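Local coordinates for hypothetical protein (Bacteroides fragilis, PDB 4JJA) that is of unknown function but probably acts as an exo-beta-N-acetylmuramidase on peptidoglycan, at residues R24-S29 against A53-E58; I104-I109 against L138-P143; D332-M337 against D345-R350; Y149-I154 against A349-D354. All coordinates share one frame; numbering follows the deposited sequence. Where two conformers were deposited one is given.

Interaction 1: residues R24-S29 against A53-E58; sequences RIAIFS and AIFSPE
Phe28 and Phe55 lie side by side on one face of the sheet, where the contact between residues 24-29 and 53-58 is dense. Their backbones form a parallel bridge with CA atoms 4.6 Å apart, yet the two rings diverge: CG of Phe28 is anti to its backbone N (chi1 172°), whereas CG of Phe55 is anti to its carbonyl carbon (chi1 -68°). The Phe55 ring therefore leans back along the neighbouring strand, and its CE2 lies 3.9 Å from CB of Ala26, which meets the ring at the edge. Phe28 leans forward, bringing CE1 to 3.7 Å from CD of Pro57. Helix 119-132 packs on the same face, with Ser122 and Leu126 touching Phe28. Strands 24-28 and 50-56 are neighbours in the parallel sheet of a Rossmann-like domain, and a 17° angle between the segment axes records their twist. Three backbone bonds hold the register: Ile27 N to Ala53 O, Phe55 N to Ile27 O at 2.7 Å, and Ser29 N to Phe55 O. On the reverse face CB of Ile27 lies 4.1 Å from CG2 of Ile54, and both residues reach Leu41 of helix 40-46. The strands part beyond Phe28: the CA atoms of Ser29 and Ser56 are already 5.5 Å apart. Ser29 OG is turned to Asp108 O and His39, while OG of Ser56 accepts from Glu58 N at 2.9 Å, which makes an ST turn. Past it, Pro57 is partly exposed and Glu58 lies at the solvent side, where its carboxylate bonds Asn30 and, weakly, Tyr119.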
# COMPACT_ATOMS: atom_id res chain seq x y z
N ARG A 24 -6.17 27.79 4.88
CA ARG A 24 -4.91 27.54 4.21
C ARG A 24 -4.73 26.02 4.15
O ARG A 24 -4.83 25.35 5.15
CB ARG A 24 -3.77 28.16 5.00
CG ARG A 24 -3.83 29.69 5.12
CD ARG A 24 -2.82 30.17 6.15
NE ARG A 24 -3.15 29.66 7.52
CZ ARG A 24 -2.28 29.49 8.52
NH1 ARG A 24 -1.00 29.76 8.33
NH2 ARG A 24 -2.66 29.01 9.70
N ILE A 25 -4.47 25.50 2.96
CA ILE A 25 -4.61 24.06 2.69
C ILE A 25 -3.27 23.46 2.27
O ILE A 25 -2.56 23.99 1.42
CB ILE A 25 -5.66 23.82 1.57
CG1 ILE A 25 -7.04 24.36 1.98
CG2 ILE A 25 -5.73 22.31 1.19
CD1 ILE A 25 -7.92 24.65 0.82
N ALA A 26 -2.90 22.36 2.90
CA ALA A 26 -1.84 21.49 2.40
C ALA A 26 -2.46 20.20 1.91
O ALA A 26 -3.49 19.81 2.40
CB ALA A 26 -0.84 21.16 3.50
N ILE A 27 -1.80 19.55 0.96
CA ILE A 27 -2.27 18.28 0.40
C ILE A 27 -1.16 17.23 0.50
O ILE A 27 0.01 17.53 0.17
CB ILE A 27 -2.66 18.44 -1.04
CG1 ILE A 27 -3.73 19.51 -1.23
CG2 ILE A 27 -3.09 17.11 -1.62
CD1 ILE A 27 -3.92 19.88 -2.64
N PHE A 28 -1.52 16.00 0.91
CA PHE A 28 -0.67 14.82 0.84
C PHE A 28 -1.22 13.98 -0.27
O PHE A 28 -2.34 13.46 -0.19
CB PHE A 28 -0.66 14.06 2.15
CG PHE A 28 0.05 12.72 2.08
CD1 PHE A 28 1.39 12.65 1.82
CD2 PHE A 28 -0.62 11.54 2.32
CE1 PHE A 28 2.05 11.41 1.78
CE2 PHE A 28 0.00 10.32 2.27
CZ PHE A 28 1.32 10.25 2.00
N SER A 29 -0.44 13.84 -1.33
CA SER A 29 -0.88 13.14 -2.51
C SER A 29 0.31 12.82 -3.41
O SER A 29 1.46 13.06 -3.05
CB SER A 29 -1.91 14.01 -3.26
OG SER A 29 -2.57 13.34 -4.31
N ALA A 53 0.82 24.22 0.19
CA ALA A 53 1.87 23.23 0.18
C ALA A 53 1.36 21.87 -0.23
O ALA A 53 0.23 21.54 -0.01
CB ALA A 53 2.51 23.11 1.57
N ILE A 54 2.23 21.11 -0.86
CA ILE A 54 1.97 19.72 -1.10
C ILE A 54 3.07 18.80 -0.56
O ILE A 54 4.26 19.06 -0.75
CB ILE A 54 1.67 19.50 -2.54
CG1 ILE A 54 2.78 19.88 -3.47
CG2 ILE A 54 0.45 20.35 -2.93
CD1 ILE A 54 2.23 20.27 -4.86
N PHE A 55 2.67 17.77 0.17
CA PHE A 55 3.55 16.74 0.68
C PHE A 55 3.42 15.52 -0.21
O PHE A 55 2.31 15.10 -0.51
CB PHE A 55 3.10 16.37 2.08
CG PHE A 55 3.30 17.45 3.12
CD1 PHE A 55 4.53 17.63 3.71
CD2 PHE A 55 2.23 18.22 3.58
CE1 PHE A 55 4.72 18.62 4.66
CE2 PHE A 55 2.41 19.20 4.54
CZ PHE A 55 3.66 19.41 5.07
N SER A 56 4.53 14.97 -0.65
CA SER A 56 4.48 13.80 -1.50
C SER A 56 5.33 12.69 -0.91
O SER A 56 6.38 12.97 -0.36
CB SER A 56 4.93 14.12 -2.90
OG SER A 56 4.96 12.93 -3.68
N PRO A 57 4.88 11.43 -1.03
CA PRO A 57 5.81 10.33 -0.70
C PRO A 57 6.86 10.07 -1.84
O PRO A 57 7.75 9.25 -1.64
CB PRO A 57 4.86 9.15 -0.53
CG PRO A 57 3.77 9.39 -1.51
CD PRO A 57 3.61 10.93 -1.58
N GLU A 58 6.70 10.66 -3.03
CA GLU A 58 7.73 10.65 -4.09
C GLU A 58 8.34 12.05 -4.19
O GLU A 58 8.58 12.66 -3.14
CB GLU A 58 7.14 10.14 -5.41
CG GLU A 58 7.01 8.60 -5.43
CD GLU A 58 5.68 8.10 -4.89
OE1 GLU A 58 4.59 8.65 -5.27
OE2 GLU A 58 5.75 7.12 -4.10

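Interaction 2: residues I104-I109 against L138-P143; sequences ILIVDI and LILDRP
Asp108 OD1 receives Arg142 NE at 2.8 Å and lies 2.8 Å from a water that also comes within 3.1 Å of Asp141 O. The pair sits at the C-terminal ends of two parallel strands in a beta-alpha-beta unit, strand 104-107, helix 119-132 and strand 136-140, of the Rossmann-like domain. Arg142 grips the carboxylate side-on, for its NH2 also reaches Asp108 OD2, at 2.9 Å. The two bonds differ in geometry: NE approaches OD1 from above the carboxylate plane, while NH2 comes to OD2 on the syn side, and the carboxylate and guanidinium planes are 34° apart. An extended Arg142 chain from CG to NE brings the guanidinium to the acid, and Met34 O takes a further bond from NH2. This buried charge pair is thus matched at both carboxylate oxygens.

Below it the strands are held by the backbone bonds Leu138 N to Leu105 O, Val107 N to Leu138 O and Leu140 N to Val107 O. Apolar side chains then fill both faces. CG2 of Ile106 lies 3.6 Å from CD1 of Leu140, and helix 40-46 adds Leu40 against both residues. Val107 and Ile139 pack on the other face. Beyond Leu140 the backbones separate, and the CA atoms of Ile109 and Arg142 are 7.2 Å apart. A second water fills in there, accepting from Ile109 N at 3.0 Å and lying 2.9 Å from Leu140 O.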
# COMPACT_ATOMS: atom_id res chain seq x y z
N ILE A 104 -5.32 23.07 7.41
CA ILE A 104 -5.93 21.78 7.15
C ILE A 104 -5.06 21.04 6.15
O ILE A 104 -4.56 21.62 5.22
CB ILE A 104 -7.39 21.91 6.68
CG1 ILE A 104 -8.09 20.55 6.58
CG2 ILE A 104 -7.47 22.68 5.40
CD1 ILE A 104 -9.63 20.67 6.69
N LEU A 105 -4.83 19.75 6.41
CA LEU A 105 -4.12 18.87 5.50
C LEU A 105 -5.13 17.91 4.87
O LEU A 105 -5.89 17.24 5.60
CB LEU A 105 -3.11 18.06 6.26
CG LEU A 105 -2.38 16.99 5.46
CD1 LEU A 105 -1.52 17.58 4.38
CD2 LEU A 105 -1.52 16.14 6.44
N ILE A 106 -5.12 17.84 3.54
CA ILE A 106 -5.97 16.88 2.79
C ILE A 106 -5.13 15.68 2.40
O ILE A 106 -4.10 15.85 1.79
CB ILE A 106 -6.55 17.51 1.53
CG1 ILE A 106 -7.32 18.76 1.85
CG2 ILE A 106 -7.49 16.53 0.86
CD1 ILE A 106 -7.83 19.51 0.64
N VAL A 107 -5.60 14.48 2.73
CA VAL A 107 -5.06 13.25 2.20
C VAL A 107 -5.92 12.79 1.01
O VAL A 107 -7.13 12.63 1.12
CB VAL A 107 -5.06 12.16 3.27
CG1 VAL A 107 -4.66 10.78 2.67
CG2 VAL A 107 -4.20 12.55 4.49
N ASP A 108 -5.28 12.61 -0.14
CA ASP A 108 -5.96 12.09 -1.33
C ASP A 108 -4.97 11.30 -2.15
O ASP A 108 -4.25 11.86 -2.95
CB ASP A 108 -6.63 13.19 -2.19
CG ASP A 108 -7.51 12.60 -3.32
OD1 ASP A 108 -8.17 11.52 -3.12
OD2 ASP A 108 -7.53 13.20 -4.44
N ILE A 109 -4.96 9.98 -1.95
CA ILE A 109 -3.91 9.19 -2.55
C ILE A 109 -4.41 7.78 -2.69
O ILE A 109 -5.15 7.31 -1.82
CB ILE A 109 -2.59 9.27 -1.71
CG1 ILE A 109 -1.37 8.80 -2.52
CG2 ILE A 109 -2.71 8.58 -0.33
CD1 ILE A 109 -0.06 9.16 -1.84
N LEU A 138 -8.27 16.14 6.60
CA LEU A 138 -9.43 15.76 5.80
C LEU A 138 -8.95 14.65 4.85
O LEU A 138 -8.09 14.88 4.03
CB LEU A 138 -9.92 16.97 5.00
CG LEU A 138 -11.08 16.70 4.04
CD1 LEU A 138 -12.36 16.37 4.78
CD2 LEU A 138 -11.31 17.90 3.11
N ILE A 139 -9.55 13.46 4.95
CA ILE A 139 -9.20 12.36 4.06
C ILE A 139 -10.32 12.21 3.02
O ILE A 139 -11.50 12.01 3.36
CB ILE A 139 -9.03 11.03 4.83
CG1 ILE A 139 -7.93 11.22 5.92
CG2 ILE A 139 -8.74 9.87 3.82
CD1 ILE A 139 -7.74 10.02 6.81
N LEU A 140 -9.94 12.35 1.75
CA LEU A 140 -10.86 12.14 0.62
C LEU A 140 -10.68 10.68 0.25
O LEU A 140 -9.65 10.31 -0.36
CB LEU A 140 -10.52 13.11 -0.51
CG LEU A 140 -10.59 14.58 -0.12
CD1 LEU A 140 -10.17 15.42 -1.33
CD2 LEU A 140 -11.96 14.99 0.45
N ASP A 141 -11.57 9.82 0.72
CA ASP A 141 -11.24 8.40 0.69
C ASP A 141 -11.25 7.85 -0.72
O ASP A 141 -12.01 8.33 -1.60
CB ASP A 141 -12.18 7.60 1.59
CG ASP A 141 -11.52 6.49 2.38
OD1 ASP A 141 -10.28 6.46 2.52
OD2 ASP A 141 -12.33 5.68 2.93
N ARG A 142 -10.41 6.85 -0.96
CA ARG A 142 -10.39 6.07 -2.18
C ARG A 142 -10.48 4.61 -1.80
O ARG A 142 -10.10 4.21 -0.71
CB ARG A 142 -9.16 6.33 -3.03
CG ARG A 142 -9.11 7.74 -3.60
CD ARG A 142 -7.91 7.98 -4.49
NE ARG A 142 -7.91 9.39 -4.91
CZ ARG A 142 -8.16 9.84 -6.12
NH1 ARG A 142 -8.36 9.01 -7.14
NH2 ARG A 142 -8.18 11.15 -6.33
N PRO A 143 -10.98 3.78 -2.71
CA PRO A 143 -11.07 2.36 -2.42
C PRO A 143 -9.75 1.68 -2.14
O PRO A 143 -8.72 2.14 -2.62
CB PRO A 143 -11.70 1.76 -3.70
CG PRO A 143 -12.50 2.87 -4.25
CD PRO A 143 -11.64 4.09 -3.99
O HOH W 1 -10.85 10.73 -3.22
O HOH W 2 -7.05 9.17 0.01

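Interaction 3: residues D332-M337 against D345-R350; sequences DYVRKM and DEIKAR
Arg350 lays its side chain along one face of the Tyr333 ring, the guanidinium and ring planes only 6° apart. CD of Arg350 stands over the middle of the ring, 3.6 Å from its centroid, a CH-pi contact. The charged group itself is displaced toward the rim: CZ lies 4.1 Å from the centroid and 33° off the normal, so the cation-pi contact is off-centre, with NE nearest CD2 of Tyr333. NH1 runs on to CB of Tyr333 at 3.4 Å. At the guanidinium edge, near its plane, sits the selenium of Met337, a selenomethionine, 3.6 Å from NH1. The side chains of Tyr333 and Arg350 run past each other in opposite directions, as the extended Arg350 chain permits.

Helices 333-339 and 344-350 are antiparallel neighbours, the short segments meeting at 158° with axes 10.4 Å apart, so side chains rather than backbones make the contact. Beneath the stack is a small apolar layer. CG1 of Ile347 packs on CB of Met337 at 3.7 Å, and CG2 of Ile347 meets CG2 of Val334 at 4.0 Å. Ile347 also touches Leu304, and Val334 touches Phe325 of helix 325-329, joining the helical pair to its surroundings.

No hydrogen bond links the two segments. The pairing therefore rests on van der Waals packing and on an off-centre cation-pi stack, with the exposed Arg350 on the solvent side and Ile347 and Val334 buried.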
# COMPACT_ATOMS: atom_id res chain seq x y z
N ASP A 332 8.06 -14.96 13.05
CA ASP A 332 9.16 -15.87 12.86
C ASP A 332 8.77 -17.27 12.40
O ASP A 332 9.62 -18.01 11.94
CB ASP A 332 10.04 -15.95 14.13
CG ASP A 332 9.38 -16.55 15.29
OD1 ASP A 332 8.21 -16.95 15.27
OD2 ASP A 332 10.09 -16.63 16.35
N TYR A 333 7.50 -17.64 12.48
CA TYR A 333 7.17 -19.06 12.26
C TYR A 333 7.08 -19.41 10.79
O TYR A 333 7.13 -20.58 10.46
CB TYR A 333 5.94 -19.51 13.00
CG TYR A 333 4.62 -18.85 12.63
CD1 TYR A 333 4.00 -19.10 11.40
CD2 TYR A 333 3.96 -18.02 13.53
CE1 TYR A 333 2.77 -18.54 11.09
CE2 TYR A 333 2.73 -17.47 13.22
CZ TYR A 333 2.13 -17.72 12.00
OH TYR A 333 0.91 -17.17 11.70
N VAL A 334 6.91 -18.44 9.88
CA VAL A 334 6.78 -18.77 8.48
C VAL A 334 8.07 -19.38 7.93
O VAL A 334 8.05 -20.48 7.33
CB VAL A 334 6.29 -17.59 7.64
CG1 VAL A 334 6.30 -17.89 6.13
CG2 VAL A 334 4.89 -17.13 8.10
N ARG A 335 9.22 -18.74 8.19
CA ARG A 335 10.47 -19.33 7.78
C ARG A 335 10.66 -20.72 8.40
O ARG A 335 11.07 -21.68 7.71
CB ARG A 335 11.58 -18.43 8.28
CG ARG A 335 12.99 -18.94 8.07
CD ARG A 335 14.00 -18.19 8.89
NE ARG A 335 14.12 -16.78 8.51
CZ ARG A 335 15.17 -16.22 7.91
NH1 ARG A 335 16.23 -16.92 7.53
NH2 ARG A 335 15.15 -14.90 7.70
N LYS A 336 10.42 -20.81 9.70
CA LYS A 336 10.68 -22.06 10.41
C LYS A 336 9.82 -23.21 9.86
O LYS A 336 10.29 -24.34 9.67
CB LYS A 336 10.42 -21.90 11.89
CG LYS A 336 11.41 -20.98 12.61
CD LYS A 336 11.02 -20.84 14.11
CE LYS A 336 11.78 -19.79 14.89
NZ LYS A 336 11.28 -19.74 16.31
N MSE A 337 8.56 -22.93 9.62
CA MSE A 337 7.64 -23.96 9.11
C MSE A 337 7.94 -24.35 7.67
O MSE A 337 7.88 -25.53 7.33
CB MSE A 337 6.21 -23.50 9.26
CG MSE A 337 5.73 -23.43 10.70
SE MSE A 337 3.92 -22.84 10.90
CE MSE A 337 2.98 -24.48 10.41
N ASP A 345 -0.93 -24.63 3.27
CA ASP A 345 -2.22 -24.58 3.99
C ASP A 345 -2.01 -24.61 5.50
O ASP A 345 -2.71 -23.92 6.25
CB ASP A 345 -3.14 -25.73 3.55
CG ASP A 345 -3.79 -25.52 2.21
OD1 ASP A 345 -3.69 -24.45 1.59
OD2 ASP A 345 -4.41 -26.51 1.72
N GLU A 346 -1.07 -25.43 5.97
CA GLU A 346 -0.76 -25.54 7.39
C GLU A 346 -0.28 -24.20 7.94
O GLU A 346 -0.66 -23.77 9.02
CB GLU A 346 0.39 -26.52 7.59
CG GLU A 346 0.06 -27.97 7.68
CD GLU A 346 1.28 -28.71 8.14
OE1 GLU A 346 2.15 -29.03 7.29
OE2 GLU A 346 1.37 -28.88 9.36
N ILE A 347 0.63 -23.57 7.22
CA ILE A 347 1.21 -22.32 7.66
C ILE A 347 0.12 -21.23 7.66
O ILE A 347 -0.02 -20.49 8.66
CB ILE A 347 2.43 -21.91 6.77
CG1 ILE A 347 3.49 -22.99 6.87
CG2 ILE A 347 2.97 -20.54 7.23
CD1 ILE A 347 4.63 -22.80 5.86
N LYS A 348 -0.63 -21.14 6.58
CA LYS A 348 -1.68 -20.12 6.48
C LYS A 348 -2.73 -20.30 7.60
O LYS A 348 -3.19 -19.36 8.20
CB LYS A 348 -2.28 -20.13 5.10
CG LYS A 348 -3.50 -19.25 4.99
CD LYS A 348 -3.78 -18.90 3.56
CE LYS A 348 -4.94 -17.93 3.47
NZ LYS A 348 -5.04 -17.30 2.16
N ALA A 349 -3.09 -21.55 7.92
CA ALA A 349 -4.04 -21.80 8.96
C ALA A 349 -3.58 -21.24 10.31
O ALA A 349 -4.39 -20.91 11.14
CB ALA A 349 -4.34 -23.34 9.06
N ARG A 350 -2.26 -21.16 10.53
CA ARG A 350 -1.73 -20.71 11.80
C ARG A 350 -2.11 -19.24 12.10
O ARG A 350 -2.19 -18.87 13.26
CB ARG A 350 -0.23 -20.94 11.88
CG ARG A 350 0.30 -20.73 13.28
CD ARG A 350 1.68 -21.23 13.45
NE ARG A 350 2.25 -20.87 14.75
CZ ARG A 350 3.47 -21.26 15.13
NH1 ARG A 350 4.17 -22.09 14.38
NH2 ARG A 350 3.99 -20.82 16.27

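Interaction 4: residues Y149-I154 against A349-D354; sequences YVDGPI and ARWKRD
Trp351 meets residues 149-154 through both a hydrogen bond and its ring face. Of the polar contacts, NE1 of Trp351 donates to Asp151 OD1 at 2.8 Å. The oxygen is met from above its carboxylate plane, which stands 72° from the indole. Asp151 OD2 turns to Lys348 NZ and to Ile302 N, so both oxygens of this buried acid have partners. Ile154 N donates to Asp354 OD2 at 3.0 Å from above the carboxylate plane, and the same oxygen takes a second bond from a water, which also donates to Ile154 O. The other oxygen of Asp354, OD1, pairs with Arg357 on the same helix.

Contacts with the pi system come next. The Gly152 CA sits over the five-membered ring, 3.5 Å from its centroid and 10° off the normal. The backbone angles of Gly152 leave no room for a CB, hemmed in by CD of Pro153 and the preceding carbonyl O. CD of Pro153 lies over the six-membered ring on the same face, offset toward the rim and 3.6 Å from CE3 of Trp351.

Van der Waals contacts of Ile154 with Asp354 complete the interface: CD1 of Ile154 lies 3.5 Å from Asp354 O, and CG1 of Ile154 touches CB of Asp354. Pro153 also touches Tyr333, which packs against Trp351 in turn.

A loop after strand 136-140 thus meets the junction of helices 344-350 and 352-362, and the N-terminal Rossmann-like part and the C-terminal part of a NamZ-type protein are joined here by CH-pi stacking on a tryptophan face and an indole N-H to aspartate bond.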
# COMPACT_ATOMS: atom_id res chain seq x y z
N TYR A 149 -10.70 -8.55 1.64
CA TYR A 149 -10.30 -9.58 2.58
C TYR A 149 -9.30 -9.04 3.55
O TYR A 149 -8.77 -7.95 3.39
CB TYR A 149 -9.78 -10.84 1.89
CG TYR A 149 -8.46 -10.77 1.17
CD1 TYR A 149 -8.23 -9.93 0.10
CD2 TYR A 149 -7.41 -11.64 1.56
CE1 TYR A 149 -6.98 -9.96 -0.58
CE2 TYR A 149 -6.22 -11.67 0.89
CZ TYR A 149 -6.01 -10.85 -0.19
OH TYR A 149 -4.82 -10.95 -0.86
N VAL A 150 -9.02 -9.85 4.57
CA VAL A 150 -8.01 -9.62 5.60
C VAL A 150 -7.17 -10.91 5.64
O VAL A 150 -7.73 -12.01 5.62
CB VAL A 150 -8.64 -9.33 6.96
CG1 VAL A 150 -7.57 -9.10 8.05
CG2 VAL A 150 -9.59 -8.12 6.85
N ASP A 151 -5.84 -10.79 5.66
CA ASP A 151 -5.02 -12.00 5.63
C ASP A 151 -3.63 -11.73 6.16
O ASP A 151 -3.09 -10.63 6.09
CB ASP A 151 -4.95 -12.53 4.18
CG ASP A 151 -4.87 -14.03 4.07
OD1 ASP A 151 -4.87 -14.72 5.09
OD2 ASP A 151 -4.82 -14.48 2.89
N GLY A 152 -3.03 -12.82 6.61
CA GLY A 152 -1.66 -12.82 7.07
C GLY A 152 -1.54 -12.58 8.58
O GLY A 152 -2.48 -12.15 9.23
N PRO A 153 -0.36 -12.90 9.14
CA PRO A 153 -0.12 -12.64 10.54
C PRO A 153 -0.22 -11.16 10.88
O PRO A 153 0.17 -10.31 10.06
CB PRO A 153 1.33 -13.12 10.75
CG PRO A 153 1.74 -13.79 9.57
CD PRO A 153 0.84 -13.37 8.45
N ILE A 154 -0.67 -10.85 12.08
CA ILE A 154 -0.52 -9.50 12.62
C ILE A 154 0.97 -9.27 12.86
O ILE A 154 1.66 -10.13 13.40
CB ILE A 154 -1.36 -9.30 13.90
CG1 ILE A 154 -2.90 -9.40 13.59
CG2 ILE A 154 -1.04 -7.98 14.58
CD1 ILE A 154 -3.83 -9.50 14.80
N ALA A 349 -3.09 -21.55 7.92
CA ALA A 349 -4.04 -21.80 8.96
C ALA A 349 -3.58 -21.24 10.31
O ALA A 349 -4.39 -20.91 11.14
CB ALA A 349 -4.34 -23.34 9.06
N ARG A 350 -2.26 -21.16 10.53
CA ARG A 350 -1.73 -20.71 11.80
C ARG A 350 -2.11 -19.24 12.10
O ARG A 350 -2.19 -18.87 13.26
CB ARG A 350 -0.23 -20.94 11.88
CG ARG A 350 0.30 -20.73 13.28
CD ARG A 350 1.68 -21.23 13.45
NE ARG A 350 2.25 -20.87 14.75
CZ ARG A 350 3.47 -21.26 15.13
NH1 ARG A 350 4.17 -22.09 14.38
NH2 ARG A 350 3.99 -20.82 16.27
N TRP A 351 -2.32 -18.44 11.06
CA TRP A 351 -2.69 -17.05 11.24
C TRP A 351 -4.19 -16.79 11.19
O TRP A 351 -4.61 -15.65 11.28
CB TRP A 351 -1.90 -16.11 10.35
CG TRP A 351 -2.14 -16.19 8.89
CD1 TRP A 351 -3.30 -15.91 8.18
CD2 TRP A 351 -1.16 -16.51 7.88
NE1 TRP A 351 -3.07 -16.02 6.84
CE2 TRP A 351 -1.76 -16.35 6.62
CE3 TRP A 351 0.19 -16.86 7.94
CZ2 TRP A 351 -1.07 -16.54 5.43
CZ3 TRP A 351 0.89 -17.04 6.74
CH2 TRP A 351 0.25 -16.88 5.52
N LYS A 352 -5.01 -17.83 11.02
CA LYS A 352 -6.46 -17.62 10.90
C LYS A 352 -7.05 -16.89 12.08
O LYS A 352 -7.84 -15.97 11.92
CB LYS A 352 -7.15 -18.97 10.70
CG LYS A 352 -8.66 -18.91 10.57
CD LYS A 352 -9.09 -18.10 9.43
CE LYS A 352 -10.56 -18.44 9.03
NZ LYS A 352 -10.73 -18.44 7.55
N ARG A 353 -6.63 -17.29 13.27
CA ARG A 353 -7.11 -16.65 14.48
C ARG A 353 -6.74 -15.18 14.55
O ARG A 353 -7.59 -14.35 14.89
CB ARG A 353 -6.58 -17.37 15.72
CG ARG A 353 -7.22 -18.75 15.87
CD ARG A 353 -8.61 -18.67 16.41
NE ARG A 353 -8.54 -18.20 17.77
CZ ARG A 353 -9.07 -18.79 18.81
NH1 ARG A 353 -9.85 -19.85 18.64
NH2 ARG A 353 -8.87 -18.24 19.98
N ASP A 354 -5.50 -14.87 14.20
CA ASP A 354 -5.03 -13.44 14.16
C ASP A 354 -6.01 -12.65 13.26
O ASP A 354 -6.41 -11.53 13.57
CB ASP A 354 -3.61 -13.26 13.53
CG ASP A 354 -2.43 -13.29 14.51
OD1 ASP A 354 -2.65 -13.44 15.75
OD2 ASP A 354 -1.25 -13.14 13.95
O HOH W 3 1.16 -12.23 15.16

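From the N terminus, interaction 1 closes the 23-residue loop from strand 24-28 to strand 50-56, and interaction 2 closes the next unit, from strand 104-107 to strand 136-140. They follow in series and share a sheet: strands 24-28 and 104-107 are neighbours, and Phe28 N bonds Ile106 O across the seam. Interaction 4 spans 194 residues from the loop at 149-154 to the C-terminal helices. Interaction 3, a short helical hairpin, opens within that span and ends on the same stretch, sharing Ala349 and Arg350. Interactions 1 and 2 thus build the N-terminal parallel sheet, interaction 3 the C-terminal helical pair, and interaction 4 joins the N-terminal loop to that pair.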